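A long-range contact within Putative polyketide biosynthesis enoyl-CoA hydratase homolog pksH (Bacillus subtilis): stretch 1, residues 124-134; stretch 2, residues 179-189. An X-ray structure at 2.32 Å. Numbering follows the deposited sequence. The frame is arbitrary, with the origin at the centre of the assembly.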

# COMPACT_ATOMS: atom_id res chain seq x y z
N ILE A 124 8.78 4.57 6.09
CA ILE A 124 9.51 5.46 5.20
C ILE A 124 9.26 5.12 3.74
O ILE A 124 9.38 3.96 3.33
CB ILE A 124 11.03 5.36 5.45
CG1 ILE A 124 11.33 5.78 6.89
CG2 ILE A 124 11.79 6.20 4.42
CD1 ILE A 124 12.78 5.75 7.24
N ALA A 125 8.93 6.13 2.96
CA ALA A 125 8.65 5.93 1.55
C ALA A 125 9.56 6.80 0.69
O ALA A 125 9.56 8.03 0.82
CB ALA A 125 7.19 6.25 1.25
N ILE A 126 10.34 6.17 -0.18
CA ILE A 126 11.25 6.89 -1.07
C ILE A 126 10.90 6.65 -2.54
O ILE A 126 10.30 5.63 -2.89
CB ILE A 126 12.71 6.47 -0.83
CG1 ILE A 126 12.92 5.04 -1.31
CG2 ILE A 126 13.05 6.55 0.64
CD1 ILE A 126 14.33 4.57 -1.17
N ALA A 127 11.27 7.57 -3.40
CA ALA A 127 10.96 7.39 -4.81
C ALA A 127 11.93 8.12 -5.72
O ALA A 127 12.88 8.76 -5.25
CB ALA A 127 9.53 7.88 -5.08
N ASP A 128 11.71 7.99 -7.03
CA ASP A 128 12.52 8.68 -8.03
C ASP A 128 11.59 9.63 -8.80
O ASP A 128 10.40 9.69 -8.51
CB ASP A 128 13.19 7.69 -8.99
CG ASP A 128 12.20 6.88 -9.80
OD1 ASP A 128 11.13 7.42 -10.17
OD2 ASP A 128 12.50 5.70 -10.08
N GLN A 129 12.15 10.35 -9.76
CA GLN A 129 11.41 11.32 -10.58
C GLN A 129 10.17 10.75 -11.25
O GLN A 129 9.21 11.46 -11.55
CB GLN A 129 12.32 11.85 -11.70
CG GLN A 129 13.76 12.05 -11.32
CD GLN A 129 13.99 13.36 -10.61
OE1 GLN A 129 13.59 14.42 -11.10
NE2 GLN A 129 14.65 13.31 -9.46
N THR A 130 10.20 9.45 -11.51
CA THR A 130 9.12 8.76 -12.18
C THR A 130 7.80 8.54 -11.43
O THR A 130 6.74 8.51 -12.05
CB THR A 130 9.63 7.40 -12.66
OG1 THR A 130 10.58 7.62 -13.71
CG2 THR A 130 8.49 6.54 -13.16
N ALA A 131 7.87 8.40 -10.10
CA ALA A 131 6.68 8.15 -9.29
C ALA A 131 5.53 9.16 -9.42
O ALA A 131 5.74 10.37 -9.40
CB ALA A 131 7.08 8.01 -7.82
N SER A 132 4.32 8.64 -9.57
CA SER A 132 3.13 9.47 -9.63
C SER A 132 2.08 8.68 -8.84
O SER A 132 2.09 7.45 -8.83
CB SER A 132 2.67 9.69 -11.07
OG SER A 132 2.15 8.50 -11.63
N PHE A 133 1.18 9.40 -8.18
CA PHE A 133 0.17 8.76 -7.33
C PHE A 133 -1.24 9.20 -7.69
O PHE A 133 -1.47 10.38 -7.93
CB PHE A 133 0.49 9.11 -5.87
CG PHE A 133 1.92 8.86 -5.49
CD1 PHE A 133 2.31 7.63 -4.97
CD2 PHE A 133 2.89 9.82 -5.71
CE1 PHE A 133 3.65 7.35 -4.68
CE2 PHE A 133 4.24 9.57 -5.44
CZ PHE A 133 4.62 8.33 -4.92
N SER A 134 -2.19 8.27 -7.71
CA SER A 134 -3.56 8.64 -8.05
C SER A 134 -4.69 7.80 -7.43
O SER A 134 -4.51 6.62 -7.11
CB SER A 134 -3.73 8.65 -9.57
OG SER A 134 -3.64 7.33 -10.09
N GLY A 179 4.02 15.19 2.15
CA GLY A 179 4.42 14.24 3.17
C GLY A 179 4.10 12.81 2.77
O GLY A 179 4.36 11.89 3.54
N LEU A 180 3.53 12.63 1.57
CA LEU A 180 3.20 11.29 1.09
C LEU A 180 4.47 10.45 0.99
O LEU A 180 4.47 9.26 1.28
CB LEU A 180 2.53 11.35 -0.29
CG LEU A 180 2.29 9.98 -0.95
CD1 LEU A 180 1.71 9.00 0.07
CD2 LEU A 180 1.36 10.12 -2.14
N ILE A 181 5.57 11.08 0.59
CA ILE A 181 6.82 10.37 0.50
C ILE A 181 7.90 11.21 1.19
O ILE A 181 7.88 12.45 1.13
CB ILE A 181 7.25 10.07 -0.99
CG1 ILE A 181 7.16 11.33 -1.83
CG2 ILE A 181 6.38 8.96 -1.59
CD1 ILE A 181 8.43 12.13 -1.79
N ASP A 182 8.82 10.53 1.87
CA ASP A 182 9.93 11.19 2.55
C ASP A 182 11.07 10.99 1.56
O ASP A 182 11.38 9.86 1.20
CB ASP A 182 10.26 10.45 3.87
CG ASP A 182 9.03 10.01 4.63
OD1 ASP A 182 8.49 8.92 4.35
OD2 ASP A 182 8.57 10.75 5.54
N ALA A 183 11.67 12.06 1.08
CA ALA A 183 12.80 11.93 0.13
C ALA A 183 12.54 11.15 -1.17
O ALA A 183 11.89 10.11 -1.21
CB ALA A 183 13.98 11.30 0.83
N PHE A 184 13.10 11.68 -2.25
CA PHE A 184 12.98 11.09 -3.56
C PHE A 184 14.16 11.62 -4.36
O PHE A 184 14.73 12.66 -4.02
CB PHE A 184 11.64 11.49 -4.20
CG PHE A 184 11.61 12.90 -4.70
CD1 PHE A 184 11.97 13.19 -6.02
CD2 PHE A 184 11.18 13.94 -3.87
CE1 PHE A 184 11.93 14.49 -6.49
CE2 PHE A 184 11.13 15.25 -4.34
CZ PHE A 184 11.50 15.52 -5.66
N ASP A 185 14.53 10.91 -5.42
CA ASP A 185 15.66 11.33 -6.23
C ASP A 185 15.77 10.50 -7.50
O ASP A 185 15.29 9.37 -7.56
CB ASP A 185 16.95 11.20 -5.41
CG ASP A 185 18.15 11.86 -6.07
OD1 ASP A 185 18.65 11.35 -7.10
OD2 ASP A 185 18.59 12.91 -5.55
N ALA A 186 16.41 11.06 -8.53
CA ALA A 186 16.57 10.32 -9.78
C ALA A 186 17.33 9.03 -9.51
O ALA A 186 17.08 8.01 -10.16
CB ALA A 186 17.31 11.16 -10.79
N GLU A 187 18.24 9.07 -8.55
CA GLU A 187 19.02 7.90 -8.18
C GLU A 187 18.45 7.25 -6.92
O GLU A 187 19.06 7.27 -5.85
CB GLU A 187 20.48 8.28 -7.94
CG GLU A 187 21.20 8.67 -9.22
CD GLU A 187 22.63 9.09 -8.96
OE1 GLU A 187 22.84 10.07 -8.21
OE2 GLU A 187 23.55 8.43 -9.51
N SER A 188 17.26 6.67 -7.05
CA SER A 188 16.63 6.01 -5.93
C SER A 188 17.08 4.56 -5.92
O SER A 188 16.45 3.67 -6.48
CB SER A 188 15.11 6.07 -6.05
OG SER A 188 14.67 5.28 -7.14
N ASP A 189 18.23 4.36 -5.28
CA ASP A 189 18.89 3.07 -5.11
C ASP A 189 20.02 3.57 -4.24
O ASP A 189 20.31 3.03 -3.17
CB ASP A 189 19.45 2.55 -6.45
CG ASP A 189 18.58 1.47 -7.08
OD1 ASP A 189 17.53 1.11 -6.50
OD2 ASP A 189 18.95 0.97 -8.17

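What ties the strand 124-127 to the irregular chain of 179-189? Ala125 sits at the centre of the answer, and Asp182 grips it twice. The backbone N of Ala125 donates to OD1 of Asp182 at 3.1 Å, almost straight at 171°, while the backbone N of Asp182 donates to O of Ala125 at 2.8 Å. The CA-to-CB bond of Asp182 points sideways, but with chi1 at -41° the end of the side chain comes nearer, so OD1 reaches the NH of Ala125.

How does the backbone pairing continue at Ala127? Ala127 N makes a weak bond to O of Ala183, 3.4 Å away, and Ala127 O accepts from N of Asp185 at 2.7 Å, although that oxygen is crowded in the model and its place is less sure. The CB of Ala127 points away from the second stretch, and its closest contacts are made by main-chain atoms. Ala127 O also lies 3.6 Å from Ser188 CB; the contact buries Ser188 OG without a polar partner, 3.4 Å from Asp128 CB.

What fills the apolar side of the contact? The CA-to-CB bond of Phe133, on the later strand, points toward the second stretch, and its ring meets Leu180 and Ile181. Leu180 CD2 lies over one face of the Phe133 ring, 3.9 Å from its centroid, in a CH-pi contact, and CG2 of Ile181 comes within 3.8 Å of Phe133 CZ. The same Ile181 CG2 is 4.0 Å from Ala125 CB, so one methyl touches both strand residues; buried Ala125 brings just a methyl of its own to this packing.

What does Gln129 add at the exposed margin? Beyond the strand, its side chain reaches across with chi1 and chi2 both m, bringing Gln129 NE2 to 3.7 Å from CB of Ala186. This is packing without a hydrogen bond: Gln129 NE2 and the backbone N of Ala186, 3.0 Å apart, are both donors. A polar amide suits this exposed position.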